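Local structure of NAD-dependent epimerase/dehydratase (Methylobacillus flagellatus KT, 3GPI) at residues I151-G156 against E207-V212; R63-V68 against P100-F105; E28-R33 against Q44-D49; S155-P160 against N183-D188. The protein is of unknown function but probably binds a dinucleotide cofactor such as NAD in a Rossmann-type domain, as in other members of the epimerase/dehydratase family. All coordinates share one frame; numbering follows the deposited sequence.

Contact 1 (I151-G156 against E207-V212)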
loop_
_atom_site.group_PDB
_atom_site.type_symbol
_atom_site.label_atom_id
_atom_site.label_comp_id
_atom_site.label_asym_id
_atom_site.label_seq_id
_atom_site.Cartn_x
_atom_site.Cartn_y
_atom_site.Cartn_z
ATOM N N ILE A 151 9.154 -2.867 6.487
ATOM C CA ILE A 151 8.307 -3.441 5.449
ATOM C C ILE A 151 6.858 -3.156 5.852
ATOM O O ILE A 151 6.436 -3.356 6.988
ATOM C CB ILE A 151 8.535 -4.948 5.408
ATOM C CG1 ILE A 151 9.939 -5.250 4.880
ATOM C CG2 ILE A 151 7.471 -5.642 4.551
ATOM C CD1 ILE A 151 10.355 -6.656 5.225
ATOM N N LEU A 152 6.119 -2.644 4.865
ATOM C CA LEU A 152 4.714 -2.286 5.068
ATOM C C LEU A 152 3.874 -3.196 4.177
ATOM O O LEU A 152 3.807 -2.973 2.950
ATOM C CB LEU A 152 4.515 -0.822 4.659
ATOM C CG LEU A 152 5.391 0.125 5.489
ATOM C CD1 LEU A 152 5.378 1.501 4.843
ATOM C CD2 LEU A 152 4.968 0.176 6.936
ATOM N N ARG A 153 3.248 -4.225 4.771
ATOM C CA ARG A 153 2.405 -5.111 3.946
ATOM C C ARG A 153 1.005 -4.520 3.861
ATOM O O ARG A 153 0.258 -4.562 4.837
ATOM C CB ARG A 153 2.349 -6.500 4.583
ATOM C CG ARG A 153 3.665 -7.246 4.400
ATOM C CD ARG A 153 3.639 -8.628 5.057
ATOM N NE ARG A 153 4.954 -9.256 4.948
ATOM C CZ ARG A 153 5.386 -10.222 5.769
ATOM N NH1 ARG A 153 4.624 -10.678 6.742
ATOM N NH2 ARG A 153 6.611 -10.685 5.599
ATOM N N PHE A 154 0.730 -3.855 2.726
ATOM C CA PHE A 154 -0.557 -3.188 2.540
ATOM C C PHE A 154 -1.614 -4.224 2.137
ATOM O O PHE A 154 -1.326 -5.119 1.321
ATOM C CB PHE A 154 -0.452 -2.194 1.382
ATOM C CG PHE A 154 0.025 -0.812 1.755
ATOM C CD1 PHE A 154 -0.671 0.289 1.279
ATOM C CD2 PHE A 154 1.143 -0.613 2.533
ATOM C CE1 PHE A 154 -0.244 1.594 1.598
ATOM C CE2 PHE A 154 1.546 0.684 2.889
ATOM C CZ PHE A 154 0.881 1.788 2.414
ATOM N N SER A 155 -2.814 -4.115 2.715
ATOM C CA SER A 155 -3.957 -4.849 2.168
ATOM C C SER A 155 -4.432 -4.162 0.889
ATOM O O SER A 155 -3.692 -3.389 0.289
ATOM C CB SER A 155 -5.017 -4.989 3.238
ATOM O OG SER A 155 -5.470 -3.752 3.729
ATOM N N GLY A 156 -5.661 -4.446 0.460
ATOM C CA GLY A 156 -6.138 -3.852 -0.792
ATOM C C GLY A 156 -6.363 -2.359 -0.700
ATOM O O GLY A 156 -7.181 -1.909 0.105
ATOM N N GLU A 207 9.243 -0.219 13.927
ATOM C CA GLU A 207 9.309 -1.661 13.799
ATOM C C GLU A 207 9.804 -2.080 12.422
ATOM O O GLU A 207 9.725 -1.310 11.435
ATOM C CB GLU A 207 7.887 -2.180 13.960
ATOM C CG GLU A 207 7.222 -1.819 15.263
ATOM C CD GLU A 207 7.328 -2.921 16.285
ATOM O OE1 GLU A 207 7.397 -4.113 15.898
ATOM O OE2 GLU A 207 7.335 -2.580 17.486
ATOM N N ARG A 208 10.240 -3.335 12.307
ATOM C CA ARG A 208 10.689 -3.804 11.010
ATOM C C ARG A 208 9.562 -4.218 10.050
ATOM O O ARG A 208 9.814 -4.349 8.873
ATOM C CB ARG A 208 11.778 -4.884 11.124
ATOM C CG ARG A 208 13.131 -4.253 11.497
ATOM C CD ARG A 208 14.274 -5.228 11.479
ATOM N NE ARG A 208 14.671 -5.656 10.142
ATOM C CZ ARG A 208 15.518 -4.994 9.355
ATOM N NH1 ARG A 208 16.048 -3.856 9.770
ATOM N NH2 ARG A 208 15.797 -5.455 8.133
ATOM N N LEU A 209 8.357 -4.406 10.570
ATOM C CA LEU A 209 7.232 -4.910 9.774
ATOM C C LEU A 209 5.920 -4.468 10.362
ATOM O O LEU A 209 5.678 -4.627 11.539
ATOM C CB LEU A 209 7.310 -6.453 9.768
ATOM C CG LEU A 209 6.179 -7.219 9.077
ATOM C CD1 LEU A 209 6.092 -6.936 7.591
ATOM C CD2 LEU A 209 6.358 -8.760 9.287
ATOM N N TYR A 210 5.044 -3.944 9.487
ATOM C CA TYR A 210 3.638 -3.678 9.855
ATOM C C TYR A 210 2.753 -4.191 8.771
ATOM O O TYR A 210 3.071 -4.061 7.577
ATOM C CB TYR A 210 3.317 -2.175 9.906
ATOM C CG TYR A 210 4.047 -1.359 10.959
ATOM C CD1 TYR A 210 3.506 -1.174 12.231
ATOM C CD2 TYR A 210 5.276 -0.790 10.673
ATOM C CE1 TYR A 210 4.189 -0.408 13.191
ATOM C CE2 TYR A 210 5.966 -0.019 11.630
ATOM C CZ TYR A 210 5.407 0.155 12.868
ATOM O OH TYR A 210 6.157 0.906 13.760
ATOM N N ILE A 211 1.616 -4.711 9.195
ATOM C CA ILE A 211 0.475 -4.899 8.309
ATOM C C ILE A 211 -0.266 -3.552 8.279
ATOM O O ILE A 211 -0.597 -2.971 9.324
ATOM C CB ILE A 211 -0.450 -6.006 8.831
ATOM C CG1 ILE A 211 0.282 -7.346 8.693
ATOM C CG2 ILE A 211 -1.741 -6.069 7.942
ATOM C CD1 ILE A 211 -0.479 -8.562 9.251
ATOM N N VAL A 212 -0.500 -3.025 7.079
ATOM C CA VAL A 212 -1.187 -1.740 6.912
ATOM C C VAL A 212 -2.567 -2.045 6.379
ATOM O O VAL A 212 -2.731 -2.344 5.189
ATOM C CB VAL A 212 -0.376 -0.830 5.967
ATOM C CG1 VAL A 212 -0.997 0.560 5.938
ATOM C CG2 VAL A 212 1.038 -0.649 6.495
#
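The F154 ring carries V212 on one face: CG1 sits 4.1 Å from the ring centroid, 15° off its normal, a CH-pi contact displaced toward the rim, while L152 CB lies in plane at the ring edge. On the opposite side of the sheet the R153 guanidinium has L209 over one face, with CD2 3.6 Å from R153 NH1 and CD1 above NE and CZ. The R153 chain reaches there because it is extended from CG to NE, and its charged end goes on to E141 in a salt bridge and to the Y113 hydroxyl. I151 CG2 meets the same L209 CD1 at 3.6 Å. On the side of the sheet that carries F154, L152 CD2 touches both Y210 CD2 and V212 CG2; helix 187-201 packs on L152 and Y210, while I185 of strand 181-186 lies against F154 and V212.

Strands 151-154 and 209-212 run parallel at 21°. Five backbone bonds stitch them, from I151 N to R208 O through to S155 N to V212 O. Y210 N meets I151 O at 2.9 Å, nearly along the C=O axis, whereas V212 N stands above the carbonyl plane of R153 at 2.8 Å from R153 O. Past the last strand residue of 151-154, the S155 hydroxyl turns to T213.

This is parallel pairing within the large sheet of the Rossmann-type fold. Its faces differ chemically: one is largely hydrocarbon, apart from the Y210 hydroxyl, which accepts from E207 N; the other buries a cation with L209 methyls over one face and its charge probably balanced by E141.

Contact 2 (R63-V68 against P100-F105)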
loop_
_atom_site.group_PDB
_atom_site.type_symbol
_atom_site.label_atom_id
_atom_site.label_comp_id
_atom_site.label_asym_id
_atom_site.label_seq_id
_atom_site.Cartn_x
_atom_site.Cartn_y
_atom_site.Cartn_z
ATOM N N ARG A 63 20.902 12.452 -2.800
ATOM C CA ARG A 63 21.314 12.216 -1.419
ATOM C C ARG A 63 20.141 12.050 -0.435
ATOM O O ARG A 63 20.071 12.732 0.577
ATOM C CB ARG A 63 22.267 13.343 -0.964
ATOM C CG ARG A 63 23.551 13.314 -1.790
ATOM C CD ARG A 63 24.682 14.171 -1.211
ATOM N NE ARG A 63 25.012 13.717 0.143
ATOM C CZ ARG A 63 25.605 12.569 0.440
ATOM N NH1 ARG A 63 25.771 12.239 1.713
ATOM N NH2 ARG A 63 26.086 11.764 -0.491
ATOM N N PRO A 64 19.233 11.111 -0.727
ATOM C CA PRO A 64 18.117 10.979 0.215
ATOM C C PRO A 64 18.580 10.364 1.547
ATOM O O PRO A 64 19.487 9.523 1.565
ATOM C CB PRO A 64 17.193 9.984 -0.508
ATOM C CG PRO A 64 18.160 9.117 -1.301
ATOM C CD PRO A 64 19.115 10.157 -1.855
ATOM N N GLU A 65 17.936 10.757 2.645
ATOM C CA GLU A 65 18.082 10.042 3.904
ATOM C C GLU A 65 17.066 8.913 3.996
ATOM O O GLU A 65 17.282 7.967 4.749
ATOM C CB GLU A 65 17.863 11.000 5.063
ATOM C CG GLU A 65 19.144 11.785 5.402
ATOM C CD GLU A 65 19.208 13.203 4.861
ATOM O OE1 GLU A 65 18.160 13.860 4.620
ATOM O OE2 GLU A 65 20.358 13.697 4.740
ATOM N N ILE A 66 15.953 9.023 3.258
ATOM C CA ILE A 66 14.904 8.023 3.325
ATOM C C ILE A 66 14.529 7.581 1.914
ATOM O O ILE A 66 14.337 8.425 1.020
ATOM C CB ILE A 66 13.635 8.576 4.028
ATOM C CG1 ILE A 66 13.930 9.102 5.424
ATOM C CG2 ILE A 66 12.487 7.554 4.044
ATOM C CD1 ILE A 66 14.225 8.060 6.467
ATOM N N LEU A 67 14.478 6.256 1.695
ATOM C CA LEU A 67 13.890 5.702 0.479
ATOM C C LEU A 67 12.534 5.110 0.789
ATOM O O LEU A 67 12.442 4.314 1.719
ATOM C CB LEU A 67 14.795 4.614 -0.080
ATOM C CG LEU A 67 14.229 3.801 -1.255
ATOM C CD1 LEU A 67 13.981 4.652 -2.494
ATOM C CD2 LEU A 67 15.197 2.646 -1.568
ATOM N N VAL A 68 11.496 5.507 0.039
ATOM C CA VAL A 68 10.222 4.792 0.091
ATOM C C VAL A 68 10.092 4.070 -1.241
ATOM O O VAL A 68 10.058 4.725 -2.285
ATOM C CB VAL A 68 9.015 5.755 0.287
ATOM C CG1 VAL A 68 7.739 4.945 0.388
ATOM C CG2 VAL A 68 9.215 6.583 1.535
ATOM N N PRO A 100 23.285 9.243 2.000
ATOM C CA PRO A 100 23.263 9.199 3.452
ATOM C C PRO A 100 21.986 8.494 3.909
ATOM O O PRO A 100 21.238 9.007 4.734
ATOM C CB PRO A 100 23.264 10.673 3.812
ATOM C CG PRO A 100 22.440 11.289 2.735
ATOM C CD PRO A 100 22.838 10.530 1.473
ATOM N N LEU A 101 21.766 7.310 3.361
ATOM C CA LEU A 101 20.515 6.602 3.575
ATOM C C LEU A 101 20.394 6.079 5.006
ATOM O O LEU A 101 21.262 5.339 5.489
ATOM C CB LEU A 101 20.454 5.460 2.551
ATOM C CG LEU A 101 19.145 4.684 2.412
ATOM C CD1 LEU A 101 18.086 5.653 1.942
ATOM C CD2 LEU A 101 19.327 3.559 1.374
ATOM N N GLN A 102 19.317 6.470 5.681
ATOM C CA GLN A 102 19.081 6.090 7.077
ATOM C C GLN A 102 17.965 5.064 7.232
ATOM O O GLN A 102 17.902 4.367 8.240
ATOM C CB GLN A 102 18.715 7.321 7.897
ATOM C CG GLN A 102 19.867 8.316 8.036
ATOM C CD GLN A 102 19.421 9.625 8.657
ATOM O OE1 GLN A 102 18.291 10.088 8.429
ATOM N NE2 GLN A 102 20.322 10.259 9.405
ATOM N N HIS A 103 17.051 4.988 6.276
ATOM C CA HIS A 103 15.941 4.067 6.407
ATOM C C HIS A 103 15.331 3.799 5.062
ATOM O O HIS A 103 15.246 4.675 4.210
ATOM C CB HIS A 103 14.850 4.609 7.348
ATOM C CG HIS A 103 14.124 3.526 8.094
ATOM N ND1 HIS A 103 14.695 2.812 9.123
ATOM C CD2 HIS A 103 12.904 2.974 7.893
ATOM C CE1 HIS A 103 13.831 1.922 9.578
ATOM N NE2 HIS A 103 12.738 1.996 8.845
ATOM N N VAL A 104 14.893 2.551 4.883
ATOM C CA VAL A 104 14.111 2.159 3.718
ATOM C C VAL A 104 12.708 1.738 4.147
ATOM O O VAL A 104 12.557 0.862 4.985
ATOM C CB VAL A 104 14.753 0.993 2.992
ATOM C CG1 VAL A 104 13.886 0.582 1.807
ATOM C CG2 VAL A 104 16.140 1.358 2.529
ATOM N N PHE A 105 11.673 2.373 3.603
ATOM C CA PHE A 105 10.290 1.914 3.770
ATOM C C PHE A 105 9.900 1.172 2.513
ATOM O O PHE A 105 9.962 1.740 1.403
ATOM C CB PHE A 105 9.335 3.085 4.023
ATOM C CG PHE A 105 9.560 3.784 5.325
ATOM C CD1 PHE A 105 8.979 3.287 6.481
ATOM C CD2 PHE A 105 10.400 4.902 5.433
ATOM C CE1 PHE A 105 9.169 3.912 7.691
ATOM C CE2 PHE A 105 10.594 5.530 6.667
ATOM C CZ PHE A 105 9.992 5.041 7.791
#
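I66 makes the tightest apolar contacts with strand 103-105: its CG2, anti to the backbone N, meets the F105 ring in plane at the edge, 3.6 Å from CD2, while CD1 lies 3.6 Å from H103 CB. The imidazole of H103 in turn puts CD2 over a face of the F105 ring. On the other side of the sheet L67 and V104 run side by side, and L101 CD1 tucks against L67 CB at 4.0 Å.

These side chains are held in step by parallel backbone pairing. L67 N bonds to H103 O at 3.1 Å and F105 N to L67 O at 2.8 Å, both nearly along the C=O axis. Before the strands begin, E65 O takes Q102 N at 2.7 Å in the carbonyl plane, on a lone pair. Further out, P100 CD lies over one face of the R63 guanidinium, 3.4 Å from R63 NH1; R63 NH2 is bonded to G98 O. An alanine at I66 would lose both branches and would probably leave the F105 edge and H103 CB less well packed.

H103 is fixed by S148 and T150 through its two ring nitrogens. Strands 6-9, 66-69 and 103-109 are neighbouring parallel strands of the Rossmann-type sheet, with helix 86-95 packed on L67 and V104 and helix 187-201 against F105 and H103 on the opposite face.

Contact 3 (E28-R33 against Q44-D49)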
loop_
_atom_site.group_PDB
_atom_site.type_symbol
_atom_site.label_atom_id
_atom_site.label_comp_id
_atom_site.label_asym_id
_atom_site.label_seq_id
_atom_site.Cartn_x
_atom_site.Cartn_y
_atom_site.Cartn_z
ATOM N N GLU A 28 12.061 17.742 1.519
ATOM C CA GLU A 28 12.490 17.723 0.123
ATOM C C GLU A 28 12.167 16.341 -0.396
ATOM O O GLU A 28 12.691 15.364 0.099
ATOM C CB GLU A 28 13.992 18.011 0.009
ATOM C CG GLU A 28 14.472 18.098 -1.422
ATOM C CD GLU A 28 15.962 18.428 -1.524
ATOM O OE1 GLU A 28 16.480 19.151 -0.658
ATOM O OE2 GLU A 28 16.613 17.936 -2.468
ATOM N N VAL A 29 11.284 16.261 -1.373
ATOM C CA VAL A 29 10.796 14.985 -1.883
ATOM C C VAL A 29 10.994 14.930 -3.396
ATOM O O VAL A 29 10.664 15.889 -4.120
ATOM C CB VAL A 29 9.273 14.816 -1.620
ATOM C CG1 VAL A 29 8.799 13.446 -2.130
ATOM C CG2 VAL A 29 8.936 15.067 -0.105
ATOM N N THR A 30 11.514 13.808 -3.874
ATOM C CA THR A 30 11.656 13.549 -5.323
ATOM C C THR A 30 11.134 12.161 -5.612
ATOM O O THR A 30 11.373 11.215 -4.858
ATOM C CB THR A 30 13.154 13.639 -5.759
ATOM O OG1 THR A 30 13.658 14.917 -5.349
ATOM C CG2 THR A 30 13.294 13.489 -7.293
ATOM N N GLY A 31 10.445 12.011 -6.753
ATOM C CA GLY A 31 9.967 10.695 -7.176
ATOM C C GLY A 31 10.737 10.137 -8.357
ATOM O O GLY A 31 11.360 10.892 -9.117
ATOM N N LEU A 32 10.687 8.838 -8.494
ATOM C CA LEU A 32 11.245 8.168 -9.644
ATOM C C LEU A 32 10.051 7.532 -10.344
ATOM O O LEU A 32 9.355 6.680 -9.752
ATOM C CB LEU A 32 12.266 7.110 -9.169
ATOM C CG LEU A 32 13.259 6.439 -10.116
ATOM C CD1 LEU A 32 14.324 5.755 -9.268
ATOM C CD2 LEU A 32 12.542 5.417 -11.002
ATOM N N ARG A 33 9.815 7.922 -11.607
ATOM C CA ARG A 33 8.671 7.436 -12.388
ATOM C C ARG A 33 9.095 6.896 -13.748
ATOM O O ARG A 33 10.243 7.049 -14.143
ATOM C CB ARG A 33 7.705 8.594 -12.586
ATOM C CG ARG A 33 8.261 9.658 -13.546
ATOM C CD ARG A 33 7.222 10.638 -13.964
ATOM N NE ARG A 33 7.855 11.804 -14.560
ATOM C CZ ARG A 33 7.771 12.135 -15.846
ATOM N NH1 ARG A 33 7.051 11.402 -16.694
ATOM N NH2 ARG A 33 8.381 13.221 -16.282
ATOM N N GLN A 44 7.912 16.883 -8.113
ATOM C CA GLN A 44 9.282 16.804 -8.571
ATOM C C GLN A 44 9.639 15.359 -8.822
ATOM O O GLN A 44 9.626 14.570 -7.879
ATOM C CB GLN A 44 10.165 17.363 -7.451
ATOM C CG GLN A 44 11.589 17.334 -7.737
ATOM C CD GLN A 44 12.046 18.669 -8.276
ATOM O OE1 GLN A 44 11.216 19.539 -8.573
ATOM N NE2 GLN A 44 13.347 18.836 -8.418
ATOM N N THR A 45 9.894 14.971 -10.069
ATOM C CA THR A 45 10.297 13.607 -10.368
ATOM C C THR A 45 11.374 13.580 -11.446
ATOM O O THR A 45 11.534 14.566 -12.159
ATOM C CB THR A 45 9.124 12.685 -10.876
ATOM O OG1 THR A 45 8.702 13.135 -12.171
ATOM C CG2 THR A 45 7.911 12.705 -9.947
ATOM N N LEU A 46 12.050 12.437 -11.541
ATOM C CA LEU A 46 12.879 12.067 -12.691
ATOM C C LEU A 46 12.360 10.769 -13.281
ATOM O O LEU A 46 11.656 9.996 -12.628
ATOM C CB LEU A 46 14.367 11.936 -12.292
ATOM C CG LEU A 46 14.706 10.809 -11.312
ATOM C CD1 LEU A 46 15.473 9.710 -12.002
ATOM C CD2 LEU A 46 15.548 11.370 -10.152
ATOM N N ILE A 47 12.694 10.540 -14.546
ATOM C CA ILE A 47 12.366 9.325 -15.239
ATOM C C ILE A 47 13.519 8.350 -15.127
ATOM O O ILE A 47 14.680 8.692 -15.416
ATOM C CB ILE A 47 12.005 9.629 -16.751
ATOM C CG1 ILE A 47 10.731 10.479 -16.844
ATOM C CG2 ILE A 47 11.876 8.323 -17.543
ATOM C CD1 ILE A 47 10.555 11.244 -18.198
ATOM N N ALA A 48 13.219 7.138 -14.703
ATOM C CA ALA A 48 14.185 6.069 -14.720
ATOM C C ALA A 48 13.491 4.722 -14.724
ATOM O O ALA A 48 12.266 4.644 -14.566
ATOM C CB ALA A 48 15.139 6.187 -13.528
ATOM N N ASP A 49 14.272 3.662 -14.907
ATOM C CA ASP A 49 13.752 2.305 -14.976
ATOM C C ASP A 49 14.526 1.505 -13.985
ATOM O O ASP A 49 15.716 1.235 -14.191
ATOM C CB ASP A 49 13.952 1.714 -16.382
ATOM C CG ASP A 49 13.386 0.294 -16.518
ATOM O OD1 ASP A 49 13.129 -0.404 -15.517
ATOM O OD2 ASP A 49 13.206 -0.142 -17.668
HETATM O O HOH W 1 8.093 16.661 -5.188
HETATM O O HOH W 2 14.915 16.998 -6.735
HETATM O O HOH W 3 10.506 14.468 -14.761
#
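R33 has by far the most surface buried, then T45, with Q44 and L46 level behind. The R33 chain leaves its backbone with CG in the crowded position between N and carbonyl carbon (chi1 70°), then runs extended to NE, so that the guanidinium comes down across strand 45-47. NE bonds to T45 OG1 at 2.9 Å, in the guanidinium plane, and I47 CG1 lies 3.5 Å from R33 CZ, over the centre of one face. A water joins R33 NH2 to T45 O. T45 turns its hydroxyl into the same crowded position (chi1 68°), which brings OG1 to the arginine, and its CB rests 3.4 Å from G31 O.

Q44 is bent at chi2, and its NE2 reaches T30 OG1 through a second water; a third links Q44 N with V29 O. Four backbone bonds pair the parallel strands, from G31 N to Q44 O at 2.9 Å to A48 N to R33 O at 3.0 Å. L32 CD2 packs 3.7 Å from A48 CB.

On the arginine side of this Rossmann-type sheet edge the polar contacts are those of R33, T45 and a water; the L32 side mixes aliphatic packing with the T30-Q44 water.

Contact 4 (S155-P160 against N183-D188). With EDO (1,2-ethanediol), chain C; EDO (1,2-ethanediol), chain B.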
loop_
_atom_site.group_PDB
_atom_site.type_symbol
_atom_site.label_atom_id
_atom_site.label_comp_id
_atom_site.label_asym_id
_atom_site.label_seq_id
_atom_site.Cartn_x
_atom_site.Cartn_y
_atom_site.Cartn_z
ATOM N N SER A 155 -2.814 -4.115 2.715
ATOM C CA SER A 155 -3.957 -4.849 2.168
ATOM C C SER A 155 -4.432 -4.162 0.889
ATOM O O SER A 155 -3.692 -3.389 0.289
ATOM C CB SER A 155 -5.017 -4.989 3.238
ATOM O OG SER A 155 -5.470 -3.752 3.729
ATOM N N GLY A 156 -5.661 -4.446 0.460
ATOM C CA GLY A 156 -6.138 -3.852 -0.792
ATOM C C GLY A 156 -6.363 -2.359 -0.700
ATOM O O GLY A 156 -7.181 -1.909 0.105
ATOM N N ILE A 157 -5.666 -1.609 -1.542
ATOM C CA ILE A 157 -5.831 -0.150 -1.516
ATOM C C ILE A 157 -7.128 0.250 -2.204
ATOM O O ILE A 157 -7.455 -0.274 -3.287
ATOM C CB ILE A 157 -4.641 0.550 -2.225
ATOM C CG1 ILE A 157 -3.337 0.166 -1.529
ATOM C CG2 ILE A 157 -4.824 2.035 -2.191
ATOM C CD1 ILE A 157 -2.067 0.641 -2.249
ATOM N N TYR A 158 -7.853 1.169 -1.607
ATOM C CA TYR A 158 -9.047 1.768 -2.271
ATOM C C TYR A 158 -8.981 3.252 -2.062
ATOM O O TYR A 158 -8.217 3.746 -1.223
ATOM C CB TYR A 158 -10.357 1.196 -1.731
ATOM C CG TYR A 158 -10.776 1.618 -0.339
ATOM C CD1 TYR A 158 -11.928 2.372 -0.164
ATOM C CD2 TYR A 158 -10.059 1.280 0.818
ATOM C CE1 TYR A 158 -12.383 2.764 1.064
ATOM C CE2 TYR A 158 -10.512 1.669 2.061
ATOM C CZ TYR A 158 -11.677 2.404 2.200
ATOM O OH TYR A 158 -12.131 2.766 3.433
ATOM N N GLY A 159 -9.744 3.988 -2.844
ATOM C CA GLY A 159 -9.687 5.452 -2.719
ATOM C C GLY A 159 -10.028 6.008 -4.085
ATOM O O GLY A 159 -10.496 5.264 -4.945
ATOM N N PRO A 160 -9.745 7.306 -4.323
ATOM C CA PRO A 160 -9.985 7.886 -5.652
ATOM C C PRO A 160 -9.234 7.113 -6.736
ATOM O O PRO A 160 -8.099 6.686 -6.529
ATOM C CB PRO A 160 -9.458 9.327 -5.486
ATOM C CG PRO A 160 -9.583 9.584 -4.008
ATOM C CD PRO A 160 -9.122 8.265 -3.408
ATOM N N ASN A 183 -9.864 -7.362 3.070
ATOM C CA ASN A 183 -9.085 -6.459 3.927
ATOM C C ASN A 183 -8.700 -5.292 3.067
ATOM O O ASN A 183 -8.346 -5.447 1.895
ATOM C CB ASN A 183 -7.836 -7.149 4.428
ATOM C CG ASN A 183 -8.139 -8.374 5.269
ATOM O OD1 ASN A 183 -8.409 -8.280 6.459
ATOM N ND2 ASN A 183 -8.117 -9.536 4.630
ATOM N N ARG A 184 -8.757 -4.109 3.655
ATOM C CA ARG A 184 -8.498 -2.879 2.854
ATOM C C ARG A 184 -7.775 -1.779 3.617
ATOM O O ARG A 184 -7.774 -1.753 4.847
ATOM C CB ARG A 184 -9.818 -2.266 2.330
ATOM C CG ARG A 184 -10.690 -1.682 3.458
ATOM C CD ARG A 184 -12.175 -1.388 3.112
ATOM N NE ARG A 184 -12.647 -2.552 2.382
ATOM C CZ ARG A 184 -12.772 -3.753 2.911
ATOM N NH1 ARG A 184 -12.746 -3.941 4.224
ATOM N NH2 ARG A 184 -12.980 -4.763 2.108
ATOM N N ILE A 185 -7.161 -0.877 2.861
ATOM C CA ILE A 185 -6.576 0.330 3.411
ATOM C C ILE A 185 -6.871 1.429 2.410
ATOM O O ILE A 185 -6.665 1.279 1.222
ATOM C CB ILE A 185 -5.040 0.129 3.683
ATOM C CG1 ILE A 185 -4.425 1.351 4.395
ATOM C CG2 ILE A 185 -4.283 -0.206 2.407
ATOM C CD1 ILE A 185 -4.824 1.484 5.910
ATOM N N HIS A 186 -7.330 2.574 2.906
ATOM C CA HIS A 186 -7.554 3.693 2.018
ATOM C C HIS A 186 -6.201 4.283 1.614
ATOM O O HIS A 186 -5.288 4.398 2.448
ATOM C CB HIS A 186 -8.350 4.758 2.772
ATOM C CG HIS A 186 -8.895 5.853 1.895
ATOM N ND1 HIS A 186 -8.092 6.830 1.318
ATOM C CD2 HIS A 186 -10.167 6.129 1.517
ATOM C CE1 HIS A 186 -8.860 7.656 0.622
ATOM N NE2 HIS A 186 -10.121 7.262 0.735
ATOM N N ARG A 187 -6.059 4.642 0.345
ATOM C CA ARG A 187 -4.839 5.293 -0.151
ATOM C C ARG A 187 -4.321 6.373 0.794
ATOM O O ARG A 187 -3.116 6.461 1.053
ATOM C CB ARG A 187 -5.100 5.909 -1.522
ATOM C CG ARG A 187 -3.908 6.650 -2.145
ATOM C CD ARG A 187 -4.424 7.689 -3.170
ATOM N NE ARG A 187 -5.072 8.831 -2.537
ATOM C CZ ARG A 187 -5.631 9.840 -3.186
ATOM N NH1 ARG A 187 -5.650 9.848 -4.510
ATOM N NH2 ARG A 187 -6.222 10.808 -2.506
ATOM N N ASP A 188 -5.202 7.223 1.313
ATOM C CA ASP A 188 -4.724 8.335 2.123
ATOM C C ASP A 188 -4.221 7.879 3.482
ATOM O O ASP A 188 -3.327 8.498 4.049
ATOM C CB ASP A 188 -5.813 9.358 2.348
ATOM C CG ASP A 188 -6.216 10.104 1.085
ATOM O OD1 ASP A 188 -5.622 9.947 0.010
ATOM O OD2 ASP A 188 -7.140 10.944 1.211
HETATM C C1 EDO C . -8.472 -9.122 1.123
HETATM O O1 EDO C . -9.078 -8.160 0.307
HETATM C C2 EDO C . -7.068 -8.736 1.442
HETATM O O2 EDO C . -6.315 -9.764 2.016
HETATM C C1 EDO B . -11.672 -3.277 -1.233
HETATM O O1 EDO B . -12.360 -2.345 -0.470
HETATM C C2 EDO B . -11.774 -4.485 -0.367
HETATM O O2 EDO B . -12.570 -5.380 -1.094
HETATM O O HOH W 4 -5.725 7.518 -6.538
#
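Strands 156-158 and 184-186 pair in parallel at 35°, with the bond from I185 N to G156 O at 2.9 Å and that from R187 N to Y158 O at 2.8 Å among the four that join them. They belong to the beta-alpha-beta unit made by strand 149-158, helix 164-168 and strand 181-186. The H186 ring presents its edge to a face of Y158 in a T-shaped stack, planes 69° apart, and on one of its own faces takes G159 CA in a CH-pi contact. Y158 also rests CE2 3.6 Å from R184 CG, and its ring stacks with Y270 of helix 266-277.

R184 NE bonds to an ethanediol oxygen, O1, at 2.9 Å, and its NH2 to T182 OG1; the ethanediol probably comes from the crystallisation liquor. P160 CD lies over the centre of the R187 guanidinium, 3.8 Å from CZ. R187 grips D188 OD1 side-on, with NE and NH2. An alanine at R187 would remove the salt bridge to D188 and the flat surface under P160, and would probably loosen the packing of P160 on the helix start. H186 is the N-cap of helix 187-201: its ND1 accepts from D188 N at 2.9 Å, the donor lying in the imidazole plane.

All four contacts are parallel strand pairings in one mixed sheet. Contacts 1 and 4 share S155 and G156, where strand 149-158 leaves 209-212 for 181-186; their centres are about 13 Å apart, and I185 packs on both F154 and V212. Contact 2 lies next in the sheet, since strand 103-109 neighbours 149-158; its centre is about 18 Å from that of contact 1, with nearest atoms about 4 Å apart. Contact 3 is farther along, about 14 Å from contact 2 and about 23 Å from contact 4 between centres. V68, L32 and R187 of contacts 2, 3 and 4 each lie near, without touching, the glycine-rich turn (a GxGxxG pattern) that would probably receive the dinucleotide.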